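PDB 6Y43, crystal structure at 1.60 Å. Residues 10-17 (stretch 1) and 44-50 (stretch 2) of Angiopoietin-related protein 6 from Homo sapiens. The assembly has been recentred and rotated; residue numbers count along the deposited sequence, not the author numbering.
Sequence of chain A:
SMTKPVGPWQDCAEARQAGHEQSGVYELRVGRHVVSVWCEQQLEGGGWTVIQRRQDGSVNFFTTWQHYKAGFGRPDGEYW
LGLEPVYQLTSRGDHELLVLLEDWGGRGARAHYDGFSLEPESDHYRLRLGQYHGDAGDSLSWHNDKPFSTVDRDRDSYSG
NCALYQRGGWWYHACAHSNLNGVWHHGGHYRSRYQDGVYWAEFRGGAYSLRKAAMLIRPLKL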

ATOM      1  N   GLN A  10       0.732  18.808   4.663  1.00 18.29           N
ATOM      2  CA  GLN A  10       1.908  18.084   4.197  1.00 18.49           C
ATOM      3  C   GLN A  10       1.671  16.579   4.245  1.00 16.06           C
ATOM      4  O   GLN A  10       2.160  15.835   3.390  1.00 13.87           O
ATOM      5  CB  GLN A  10       3.123  18.458   5.041  1.00 22.82           C
ATOM      6  CG  GLN A  10       4.394  17.821   4.521  1.00 26.86           C
ATOM      7  CD  GLN A  10       5.649  18.323   5.206  1.00 37.34           C
ATOM      8  OE1 GLN A  10       5.622  19.304   5.947  1.00 32.70           O
ATOM      9  NE2 GLN A  10       6.762  17.643   4.955  1.00 45.94           N
ATOM     10  N   ASP A  11       0.930  16.124   5.244  1.00 15.65           N
ATOM     11  CA  ASP A  11       0.573  14.718   5.376  1.00 15.23           C
ATOM     12  C   ASP A  11      -0.523  14.575   6.427  1.00 13.81           C
ATOM     13  O   ASP A  11      -0.922  15.542   7.084  1.00 13.74           O
ATOM     14  CB  ASP A  11       1.809  13.900   5.740  1.00 16.51           C
ATOM     15  CG  ASP A  11       2.578  14.508   6.902  1.00 17.86           C
ATOM     16  OD1 ASP A  11       1.957  14.818   7.944  1.00 18.09           O
ATOM     17  OD2 ASP A  11       3.807  14.670   6.771  1.00 26.68           O
ATOM     18  N   CYS A  12      -1.017  13.339   6.568  1.00 13.25           N
ATOM     19  CA  CYS A  12      -2.096  13.080   7.517  1.00 12.59           C
ATOM     20  C   CYS A  12      -1.661  13.356   8.949  1.00 15.04           C
ATOM     21  O   CYS A  12      -2.474  13.767   9.774  1.00 12.40           O
ATOM     22  CB  CYS A  12      -2.578  11.637   7.368  1.00 11.29           C
ATOM     23  SG  CYS A  12      -3.403  11.352   5.770  1.00 11.58           S
ATOM     24  N   ALA A  13      -0.393  13.111   9.262  1.00 13.83           N
ATOM     25  CA  ALA A  13       0.101  13.384  10.605  1.00 15.14           C
ATOM     26  C   ALA A  13      -0.046  14.861  10.954  1.00 16.40           C
ATOM     27  O   ALA A  13      -0.459  15.201  12.066  1.00 19.05           O
ATOM     28  CB  ALA A  13       1.556  12.937  10.717  1.00 19.98           C
ATOM     29  N   GLU A  14       0.245  15.758  10.006  1.00 19.30           N
ATOM     30  CA  GLU A  14       0.080  17.183  10.293  1.00 16.44           C
ATOM     31  C   GLU A  14      -1.387  17.525  10.573  1.00 18.25           C
ATOM     32  O   GLU A  14      -1.696  18.267  11.516  1.00 19.82           O
ATOM     33  CB  GLU A  14       0.635  18.017   9.137  1.00 18.68           C
ATOM     34  CG  GLU A  14       0.476  19.507   9.400  1.00 22.52           C
ATOM     35  CD  GLU A  14       0.997  20.371   8.292  1.00 23.61           C
ATOM     36  OE1 GLU A  14       0.733  20.064   7.110  1.00 24.98           O
ATOM     37  OE2 GLU A  14       1.674  21.368   8.614  1.00 39.54           O
ATOM     38  N   ALA A  15      -2.312  16.968   9.789  1.00 14.70           N
ATOM     39  CA  ALA A  15      -3.731  17.164  10.055  1.00 15.69           C
ATOM     40  C   ALA A  15      -4.113  16.640  11.442  1.00 17.32           C
ATOM     41  O   ALA A  15      -4.843  17.302  12.193  1.00 18.36           O
ATOM     42  CB  ALA A  15      -4.545  16.468   8.972  1.00 14.11           C
ATOM     43  N   ARG A  16      -3.630  15.450  11.790  1.00 17.14           N
ATOM     44  CA  ARG A  16      -3.937  14.867  13.091  1.00 16.62           C
ATOM     45  C   ARG A  16      -3.452  15.759  14.223  1.00 18.73           C
ATOM     46  O   ARG A  16      -4.192  16.030  15.176  1.00 23.03           O
ATOM     47  CB  ARG A  16      -3.304  13.482  13.187  1.00 16.74           C
ATOM     48  CG  ARG A  16      -3.510  12.827  14.531  1.00 22.53           C
ATOM     49  CD  ARG A  16      -4.975  12.488  14.756  1.00 22.95           C
ATOM     50  NE  ARG A  16      -5.181  11.980  16.108  1.00 27.99           N
ATOM     51  CZ  ARG A  16      -5.288  12.754  17.183  1.00 34.68           C
ATOM     52  NH1 ARG A  16      -5.214  14.077  17.067  1.00 32.47           N
ATOM     53  NH2 ARG A  16      -5.454  12.208  18.381  1.00 33.68           N
ATOM     54  N   GLN A  17      -2.207  16.221  14.140  1.00 21.94           N
ATOM     55  CA  GLN A  17      -1.661  17.069  15.192  1.00 24.96           C
ATOM     56  C   GLN A  17      -2.408  18.393  15.306  1.00 28.01           C
ATOM     57  O   GLN A  17      -2.340  19.051  16.351  1.00 26.02           O
ATOM     58  CB  GLN A  17      -0.185  17.350  14.931  1.00 26.47           C
ATOM     59  CG  GLN A  17       0.694  16.148  14.663  1.00 32.63           C
ATOM     60  CD  GLN A  17       2.093  16.572  14.230  1.00 31.95           C
ATOM     61  OE1 GLN A  17       2.429  17.756  14.285  1.00 43.93           O
ATOM     62  NE2 GLN A  17       2.899  15.618  13.770  1.00 37.72           N
ATOM     63  N   GLU A  44      -3.400   3.386  16.054  1.00 19.68           N
ATOM     64  CA  GLU A  44      -2.011   3.590  16.460  1.00 20.42           C
ATOM     65  C   GLU A  44      -1.621   5.061  16.410  1.00 20.89           C
ATOM     66  O   GLU A  44      -0.600   5.453  15.841  1.00 25.52           O
ATOM     67  CB  GLU A  44      -1.077   2.745  15.605  1.00 25.11           C
ATOM     68  CG  GLU A  44      -1.093   1.313  16.035  1.00 25.59           C
ATOM     69  CD  GLU A  44      -0.140   0.465  15.233  1.00 26.61           C
ATOM     70  OE1 GLU A  44       0.976   0.939  14.976  1.00 28.09           O
ATOM     71  OE2 GLU A  44      -0.521  -0.656  14.842  1.00 25.20           O
ATOM     72  N   GLY A  45      -2.448   5.877  17.029  1.00 19.63           N
ATOM     73  CA  GLY A  45      -2.162   7.277  17.180  1.00 24.94           C
ATOM     74  C   GLY A  45      -2.611   8.123  16.021  1.00 15.39           C
ATOM     75  O   GLY A  45      -2.549   9.355  16.119  1.00 20.04           O
ATOM     76  N   GLY A  46      -3.087   7.502  14.939  1.00 15.12           N
ATOM     77  CA  GLY A  46      -3.519   8.250  13.773  1.00 14.47           C
ATOM     78  C   GLY A  46      -2.371   8.851  12.984  1.00 15.10           C
ATOM     79  O   GLY A  46      -1.182   8.560  13.190  1.00 13.87           O
ATOM     80  N   GLY A  47      -2.761   9.699  12.024  1.00 11.91           N
ATOM     81  CA  GLY A  47      -1.809  10.367  11.172  1.00 11.82           C
ATOM     82  C   GLY A  47      -1.281   9.526  10.027  1.00  9.90           C
ATOM     83  O   GLY A  47      -0.215   9.840   9.491  1.00 11.78           O
ATOM     84  N   TRP A  48      -2.008   8.495   9.626  1.00 11.06           N
ATOM     85  CA  TRP A  48      -1.562   7.552   8.609  1.00  9.65           C
ATOM     86  C   TRP A  48      -2.173   7.923   7.264  1.00  9.99           C
ATOM     87  O   TRP A  48      -3.401   8.016   7.142  1.00 10.70           O
ATOM     88  CB  TRP A  48      -1.963   6.123   8.973  1.00 10.00           C
ATOM     89  CG  TRP A  48      -1.318   5.603  10.198  1.00  9.36           C
ATOM     90  CD1 TRP A  48      -1.865   5.510  11.441  1.00 13.51           C
ATOM     91  CD2 TRP A  48       0.008   5.060  10.299  1.00 10.07           C
ATOM     92  NE1 TRP A  48      -0.964   4.951  12.320  1.00 14.22           N
ATOM     93  CE2 TRP A  48       0.192   4.658  11.645  1.00 12.84           C
ATOM     94  CE3 TRP A  48       1.045   4.868   9.385  1.00 10.38           C
ATOM     95  CZ2 TRP A  48       1.381   4.100  12.097  1.00 16.37           C
ATOM     96  CZ3 TRP A  48       2.231   4.305   9.843  1.00 13.11           C
ATOM     97  CH2 TRP A  48       2.378   3.930  11.187  1.00 13.62           C
ATOM     98  N   THR A  49      -1.316   8.124   6.262  1.00  9.73           N
ATOM     99  CA  THR A  49      -1.752   8.341   4.886  1.00 10.22           C
ATOM    100  C   THR A  49      -1.936   6.992   4.204  1.00  8.28           C
ATOM    101  O   THR A  49      -0.975   6.231   4.072  1.00  9.08           O
ATOM    102  CB  THR A  49      -0.725   9.173   4.121  1.00 10.04           C
ATOM    103  OG1 THR A  49      -0.524  10.411   4.803  1.00 11.31           O
ATOM    104  CG2 THR A  49      -1.158   9.406   2.669  1.00  8.95           C
ATOM    105  N   VAL A  50      -3.164   6.695   3.774  1.00  9.57           N
ATOM    106  CA  VAL A  50      -3.385   5.464   3.027  1.00  7.75           C
ATOM    107  C   VAL A  50      -2.806   5.627   1.626  1.00  7.94           C
ATOM    108  O   VAL A  50      -3.154   6.570   0.908  1.00  9.05           O
ATOM    109  CB  VAL A  50      -4.882   5.129   2.977  1.00  9.18           C
ATOM    110  CG1 VAL A  50      -5.139   3.938   2.055  1.00 10.16           C
ATOM    111  CG2 VAL A  50      -5.402   4.855   4.379  1.00 10.51           C
TER
HETATM  112  O   HOH W   1       0.941  10.915   7.333  1.00 16.17           O

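The contact packs the first turns of a helix, residues 12 to 17, against a glycine-rich loop and the start of a strand at Trp 48. The two stretches bury 274 Å² between them, both sides summed. No clear direct hydrogen bond joins them. Packing and one bridging water make the contact.

The backbones come closest at Ala 13 and Gly 47, whose CA atoms lie 3.6 Å apart. Such an approach leaves little room for a side chain at Gly 47. An ideal CB on Gly 47 would lie 3.0 Å from Ala 13 CA, which is a clash. One on Gly 46 would lie 3.2 Å from Arg 16 CD, which is tight. Both glycines also have positive phi, which by itself favours glycine. At Gly 45 the cause is local: a CB would be jammed against the carbonyl O of the preceding residue.

Cys 12 supplies much of the van der Waals contact. Its CA-to-CB bond points toward the second stretch, and CB lies 3.6 Å from Gly 47 C. With chi1 in the m rotamer, SG lies 3.2 Å from Thr 49 OG1 and 3.6 Å from Trp 48 O. The residue is buried and is bonded covalently to a group elsewhere in the structure. One helical turn on, the CA-to-CB bond of Arg 16 also points toward the second stretch. Its CB lies 4.0 Å from Gly 47 N, so the aliphatic part of the side chain packs on the glycine backbone. Its NE is 3.7 Å from Gly 45 O, and the carbonyl approaches the guanidinium obliquely. Trp 48 and Val 50 direct their CA-to-CB bonds away from the helix.

Water 1 provides the polar link. It accepts from Ala 13 N at 3.2 Å and donates to Gly 47 O at 2.7 Å. It also hydrogen-bonds to Thr 49 OG1 at 3.0 Å. Ala 13 N is 3.3 Å from Gly 47 O, but the angle is poor for a direct bond. The water thus joins two backbone groups that are close but badly aligned.

Hydrogen bonds within stretch 1 order the helix start. Asp 11 is the N-cap: its OD1 accepts from Glu 14 N at 2.8 Å. Glu 14 OE1 accepts from Gln 10 N at 2.8 Å, with a nearly straight angle of 173°. Further along, Arg 16 N donates to Cys 12 O at 2.9 Å, which ties together the two residues whose CA-to-CB bonds point toward the second stretch.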